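Local coordinates for tryptophan decarboxylase 1 (Oryza sativa subsp. japonica, PDB 6KHO), which decarboxylates tryptophan to tryptamine and 5-hydroxytryptophan to serotonin with the help of pyridoxal 5'-phosphate, working as a homodimer, at residues Asp422-Glu426 against Phe438-Ala444; Asn458-Met462 against Arg481-Arg485. All coordinates share one frame; numbering follows the deposited sequence.

Contacts 1 and 2 lie in the C-terminal part of the chain, their centres about 11 Å apart, and follow one another in series: contact 1 closes before contact 2 opens. Both reach the same four-stranded antiparallel sheet. Contact 1 pairs the outermost strand 425-427 with strand 435-440, while contact 2 lays helix 451-468 against strand 481-487, the next neighbour of 435-440. Two polar links join them directly, Asn458 OD1 lying 2.6 Å from Ile440 N and Leu484 N 2.9 Å from Phe438 O. Together they build part of a small C-terminal unit of helices packed on an antiparallel sheet, away from the annotated sites, that accompanies the large cofactor-binding fold.

Contact 1: residues Asp422-Glu426 against Phe438-Ala444; sequences DDRFE and FRIRAGA
The guanidinium of Arg441 turns one face to Phe425 O and Glu426 CB, while its edge meets Asp423 O in a weak hydrogen bond from NE. At the edge of the Arg439 guanidinium lies Glu426 OE2, 3.0 Å from Arg439 NE and within 1° of the guanidinium plane; the N-H points almost straight at the oxygen, which receives it on its anti side. Phe425 CD1 lies at the edge of the Phe438 ring, near its plane, and Ile440 CG1 approaches Phe425 CE1 obliquely at 3.6 Å. Phe425 CE2 lies over one face of the Arg424 guanidinium, and Asp422 CG at the edge of the Phe425 ring, in its plane.

Glu426 and Arg439 run side by side on one face of the hairpin. The CG of Glu426 stands between its own N and carbonyl carbon (chi1 53°) and the chain then extends, which brings the carboxylate alongside Arg439 and leaves OE1 in a long salt bridge, 3.6 Å from Arg441 NH1. The Arg439 guanidinium is also salt-bridged to Glu451 and Asp455, which probably offset the nearby charge of Arg481.

Backbone bonds fix the register: Glu426 and Arg439 form a hydrogen-bonded pair (Glu426 N to Arg439 O and Arg439 N to Glu426 O, both 3.0 Å), and Phe425 with Ile440 is the adjoining non-hydrogen-bonded pair. Arg441 N reaches Arg424 O at 2.7 Å, and Ala444 CB packs 3.8 Å from Arg424 CB.

Before the strand, Asp422 OD1 accepts from Arg424 N in an Asx turn within the type I turn 422-425, and Arg424 grips both carboxylate oxygens side-on through NE and NH2; a type II turn follows at 441-444. The arrangement is the open end of an antiparallel beta hairpin, strands 425-427 and 435-440, at the margin of the C-terminal sheet.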
loop_
_atom_site.group_PDB
_atom_site.type_symbol
_atom_site.label_atom_id
_atom_site.label_comp_id
_atom_site.label_asym_id
_atom_site.label_seq_id
_atom_site.Cartn_x
_atom_site.Cartn_y
_atom_site.Cartn_z
ATOM N N ASP A 422 26.631 -9.085 34.037
ATOM C CA ASP A 422 27.266 -7.806 34.352
ATOM C C ASP A 422 26.344 -7.075 35.314
ATOM O O ASP A 422 25.246 -6.660 34.930
ATOM C CB ASP A 422 27.515 -6.982 33.084
ATOM C CG ASP A 422 28.413 -5.762 33.321
ATOM O OD1 ASP A 422 28.055 -4.885 34.138
ATOM O OD2 ASP A 422 29.478 -5.667 32.669
ATOM N N ASP A 423 26.794 -6.909 36.561
ATOM C CA ASP A 423 25.934 -6.364 37.603
ATOM C C ASP A 423 25.659 -4.878 37.439
ATOM O O ASP A 423 24.860 -4.329 38.207
ATOM C CB ASP A 423 26.544 -6.633 38.976
ATOM C CG ASP A 423 26.306 -8.052 39.435
ATOM O OD1 ASP A 423 26.721 -8.987 38.708
ATOM O OD2 ASP A 423 25.690 -8.231 40.510
ATOM N N ARG A 424 26.284 -4.212 36.468
ATOM C CA ARG A 424 25.894 -2.840 36.176
ATOM C C ARG A 424 24.579 -2.772 35.411
ATOM O O ARG A 424 23.964 -1.701 35.347
ATOM C CB ARG A 424 26.976 -2.135 35.364
ATOM C CG ARG A 424 28.249 -1.802 36.107
ATOM C CD ARG A 424 29.274 -1.273 35.127
ATOM N NE ARG A 424 29.763 -2.332 34.246
ATOM C CZ ARG A 424 30.506 -2.115 33.168
ATOM N NH1 ARG A 424 30.829 -0.875 32.834
ATOM N NH2 ARG A 424 30.919 -3.134 32.422
ATOM N N PHE A 425 24.144 -3.884 34.829
ATOM C CA PHE A 425 22.999 -3.908 33.933
ATOM C C PHE A 425 21.911 -4.814 34.489
ATOM O O PHE A 425 22.180 -5.733 35.268
ATOM C CB PHE A 425 23.415 -4.390 32.532
ATOM C CG PHE A 425 24.415 -3.497 31.856
ATOM C CD1 PHE A 425 23.995 -2.401 31.121
ATOM C CD2 PHE A 425 25.773 -3.747 31.965
ATOM C CE1 PHE A 425 24.908 -1.574 30.495
ATOM C CE2 PHE A 425 26.697 -2.921 31.347
ATOM C CZ PHE A 425 26.263 -1.828 30.610
ATOM N N GLU A 426 20.676 -4.552 34.070
ATOM C CA GLU A 426 19.551 -5.424 34.375
ATOM C C GLU A 426 18.738 -5.674 33.113
ATOM O O GLU A 426 18.614 -4.791 32.259
ATOM C CB GLU A 426 18.646 -4.835 35.468
ATOM C CG GLU A 426 18.151 -3.421 35.212
ATOM C CD GLU A 426 17.193 -2.940 36.298
ATOM O OE1 GLU A 426 16.611 -3.807 36.986
ATOM O OE2 GLU A 426 17.024 -1.706 36.459
ATOM N N PHE A 438 16.983 -3.954 28.200
ATOM C CA PHE A 438 18.009 -3.889 29.230
ATOM C C PHE A 438 18.296 -2.431 29.546
ATOM O O PHE A 438 17.945 -1.530 28.778
ATOM C CB PHE A 438 19.297 -4.613 28.800
ATOM C CG PHE A 438 20.119 -3.852 27.793
ATOM C CD1 PHE A 438 19.681 -3.698 26.483
ATOM C CD2 PHE A 438 21.329 -3.284 28.155
ATOM C CE1 PHE A 438 20.434 -2.993 25.557
ATOM C CE2 PHE A 438 22.091 -2.579 27.228
ATOM C CZ PHE A 438 21.642 -2.432 25.931
ATOM N N ARG A 439 18.928 -2.200 30.698
ATOM C CA ARG A 439 19.329 -0.843 31.041
ATOM C C ARG A 439 20.439 -0.872 32.080
ATOM O O ARG A 439 20.697 -1.894 32.725
ATOM C CB ARG A 439 18.141 -0.012 31.542
ATOM C CG ARG A 439 17.574 -0.426 32.886
ATOM C CD ARG A 439 16.665 0.679 33.404
ATOM N NE ARG A 439 16.771 0.843 34.850
ATOM C CZ ARG A 439 16.776 2.019 35.468
ATOM N NH1 ARG A 439 16.683 3.146 34.768
ATOM N NH2 ARG A 439 16.872 2.068 36.791
ATOM N N ILE A 440 21.114 0.269 32.197
ATOM C CA ILE A 440 22.064 0.496 33.281
ATOM C C ILE A 440 21.288 0.574 34.591
ATOM O O ILE A 440 20.430 1.448 34.764
ATOM C CB ILE A 440 22.879 1.773 33.037
ATOM C CG1 ILE A 440 23.913 1.550 31.928
ATOM C CG2 ILE A 440 23.552 2.239 34.330
ATOM C CD1 ILE A 440 24.472 2.840 31.344
ATOM N N ARG A 441 21.575 -0.359 35.499
ATOM C CA ARG A 441 20.953 -0.429 36.815
ATOM C C ARG A 441 21.233 0.838 37.622
ATOM O O ARG A 441 22.220 1.545 37.404
ATOM C CB ARG A 441 21.486 -1.644 37.578
ATOM C CG ARG A 441 20.442 -2.451 38.313
ATOM C CD ARG A 441 21.071 -3.291 39.425
ATOM N NE ARG A 441 21.501 -4.613 38.966
ATOM C CZ ARG A 441 20.677 -5.608 38.629
ATOM N NH1 ARG A 441 19.357 -5.445 38.697
ATOM N NH2 ARG A 441 21.175 -6.773 38.223
ATOM N N ALA A 442 20.349 1.119 38.576
ATOM C CA ALA A 442 20.634 2.139 39.576
ATOM C C ALA A 442 21.516 1.550 40.672
ATOM O O ALA A 442 21.315 0.411 41.109
ATOM C CB ALA A 442 19.345 2.691 40.176
ATOM N N GLY A 443 22.500 2.330 41.109
ATOM C CA GLY A 443 23.526 1.800 41.988
ATOM C C GLY A 443 24.615 1.036 41.272
ATOM O O GLY A 443 25.359 0.280 41.910
ATOM N N ALA A 444 24.721 1.201 39.952
ATOM C CA ALA A 444 25.737 0.528 39.155
ATOM C C ALA A 444 27.048 1.294 39.115
ATOM O O ALA A 444 28.119 0.677 39.055
ATOM C CB ALA A 444 25.232 0.317 37.725
#

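Contact 2: residues Asn458-Met462 against Arg481-Arg485; sequences NRELM and RFVLR
Asn458 brings its CB to 3.6 Å from Phe482 CD1, its OD1 engaged by Ile440; its own carbonyl O lies 3.9 Å from Leu484 CD2. Next, Arg459 lays its CB over the face of the Phe482 ring, a CH-pi contact 4.2 Å from the centroid and 27° off the normal. The two side chains cross at about a right angle, and Arg459 NH1 is paired with Glu463. Leu461 CD2 packs 4.0 Å from Leu484 CD1. Met462 meets the other branch, its CB 3.7 Å from Leu484 CD2, and a bend near its end carries CE to the edge of the Phe482 ring. With CG anti to the backbone N (chi1 -163°), the Phe482 ring extends on toward the helix. With an alanine at Phe482, Arg459 CB and Met462 CE would probably lose their aromatic partner and a gap is likely to open beside Asn458.

Helix 458-462 runs 26° from parallel to strand 481-485, with axes 8.8 Å apart. Phe482 also stacks on His475 of strand 474-478, and Leu461 reaches both Ile440 of strand 435-440 and helix 495-513, so helix 451-468 lies against the sheet beside helix 495-513, which packs on Phe425 of the edge strand.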
loop_
_atom_site.group_PDB
_atom_site.type_symbol
_atom_site.label_atom_id
_atom_site.label_comp_id
_atom_site.label_asym_id
_atom_site.label_seq_id
_atom_site.Cartn_x
_atom_site.Cartn_y
_atom_site.Cartn_z
ATOM N N ASN A 458 21.465 5.967 30.779
ATOM C CA ASN A 458 21.068 5.139 29.648
ATOM C C ASN A 458 20.887 5.976 28.390
ATOM O O ASN A 458 21.256 5.544 27.295
ATOM C CB ASN A 458 19.796 4.371 29.992
ATOM C CG ASN A 458 20.056 3.244 30.956
ATOM O OD1 ASN A 458 20.710 2.265 30.613
ATOM N ND2 ASN A 458 19.550 3.377 32.178
ATOM N N ARG A 459 20.329 7.179 28.524
ATOM C CA ARG A 459 20.204 8.046 27.361
ATOM C C ARG A 459 21.574 8.440 26.823
ATOM O O ARG A 459 21.772 8.515 25.606
ATOM C CB ARG A 459 19.389 9.289 27.701
ATOM C CG ARG A 459 19.387 10.301 26.584
ATOM C CD ARG A 459 18.493 11.488 26.876
ATOM N NE ARG A 459 17.121 11.296 26.402
ATOM C CZ ARG A 459 16.764 11.276 25.117
ATOM N NH1 ARG A 459 17.680 11.418 24.164
ATOM N NH2 ARG A 459 15.490 11.110 24.784
ATOM N N GLU A 460 22.532 8.685 27.719
ATOM C CA GLU A 460 23.898 8.981 27.302
ATOM C C GLU A 460 24.517 7.784 26.593
ATOM O O GLU A 460 25.111 7.926 25.517
ATOM C CB GLU A 460 24.734 9.385 28.521
ATOM C CG GLU A 460 26.178 9.757 28.220
ATOM C CD GLU A 460 26.329 11.184 27.725
ATOM O OE1 GLU A 460 27.404 11.521 27.177
ATOM O OE2 GLU A 460 25.373 11.971 27.880
ATOM N N LEU A 461 24.389 6.596 27.191
ATOM C CA LEU A 461 24.885 5.374 26.567
ATOM C C LEU A 461 24.361 5.229 25.139
ATOM O O LEU A 461 25.134 5.035 24.192
ATOM C CB LEU A 461 24.483 4.166 27.415
ATOM C CG LEU A 461 24.937 2.802 26.903
ATOM C CD1 LEU A 461 26.432 2.826 26.612
ATOM C CD2 LEU A 461 24.584 1.698 27.895
ATOM N N MET A 462 23.042 5.354 24.972
ATOM C CA MET A 462 22.418 5.181 23.664
ATOM C C MET A 462 22.968 6.171 22.642
ATOM O O MET A 462 23.315 5.793 21.517
ATOM C CB MET A 462 20.899 5.336 23.801
ATOM C CG MET A 462 20.139 5.387 22.479
ATOM S SD MET A 462 18.389 5.794 22.694
ATOM C CE MET A 462 18.406 7.590 22.702
ATOM N N ARG A 481 10.450 3.817 33.311
ATOM C CA ARG A 481 11.906 3.737 33.272
ATOM C C ARG A 481 12.425 3.847 31.842
ATOM O O ARG A 481 11.807 3.328 30.904
ATOM C CB ARG A 481 12.391 2.425 33.892
ATOM C CG ARG A 481 12.083 2.323 35.367
ATOM C CD ARG A 481 13.294 2.713 36.188
ATOM N NE ARG A 481 13.640 4.137 36.102
ATOM C CZ ARG A 481 12.922 5.145 36.599
ATOM N NH1 ARG A 481 11.791 4.920 37.253
ATOM N NH2 ARG A 481 13.342 6.393 36.445
ATOM N N PHE A 482 13.564 4.530 31.687
ATOM C CA PHE A 482 14.265 4.586 30.407
ATOM C C PHE A 482 14.950 3.252 30.154
ATOM O O PHE A 482 15.761 2.801 30.972
ATOM C CB PHE A 482 15.285 5.721 30.414
ATOM C CG PHE A 482 15.763 6.133 29.051
ATOM C CD1 PHE A 482 16.782 5.437 28.420
ATOM C CD2 PHE A 482 15.208 7.228 28.408
ATOM C CE1 PHE A 482 17.234 5.819 27.172
ATOM C CE2 PHE A 482 15.657 7.620 27.163
ATOM C CZ PHE A 482 16.675 6.913 26.541
ATOM N N VAL A 483 14.625 2.620 29.023
ATOM C CA VAL A 483 15.094 1.276 28.705
ATOM C C VAL A 483 15.657 1.268 27.285
ATOM O O VAL A 483 15.131 1.941 26.390
ATOM C CB VAL A 483 13.958 0.242 28.864
ATOM C CG1 VAL A 483 14.368 -1.116 28.320
ATOM C CG2 VAL A 483 13.545 0.135 30.332
ATOM N N LEU A 484 16.752 0.541 27.090
ATOM C CA LEU A 484 17.320 0.344 25.766
ATOM C C LEU A 484 16.784 -0.956 25.179
ATOM O O LEU A 484 16.825 -2.006 25.835
ATOM C CB LEU A 484 18.850 0.306 25.829
ATOM C CG LEU A 484 19.567 1.581 26.291
ATOM C CD1 LEU A 484 21.059 1.527 25.975
ATOM C CD2 LEU A 484 18.938 2.815 25.660
ATOM N N ARG A 485 16.285 -0.886 23.946
ATOM C CA ARG A 485 15.923 -2.082 23.196
ATOM C C ARG A 485 17.114 -2.585 22.385
ATOM O O ARG A 485 17.852 -1.798 21.782
ATOM C CB ARG A 485 14.746 -1.796 22.260
ATOM C CG ARG A 485 13.455 -1.427 22.966
ATOM C CD ARG A 485 12.401 -0.963 21.966
ATOM N NE ARG A 485 11.685 -2.077 21.341
ATOM C CZ ARG A 485 12.026 -2.628 20.177
ATOM N NH1 ARG A 485 13.092 -2.191 19.504
ATOM N NH2 ARG A 485 11.306 -3.631 19.683
#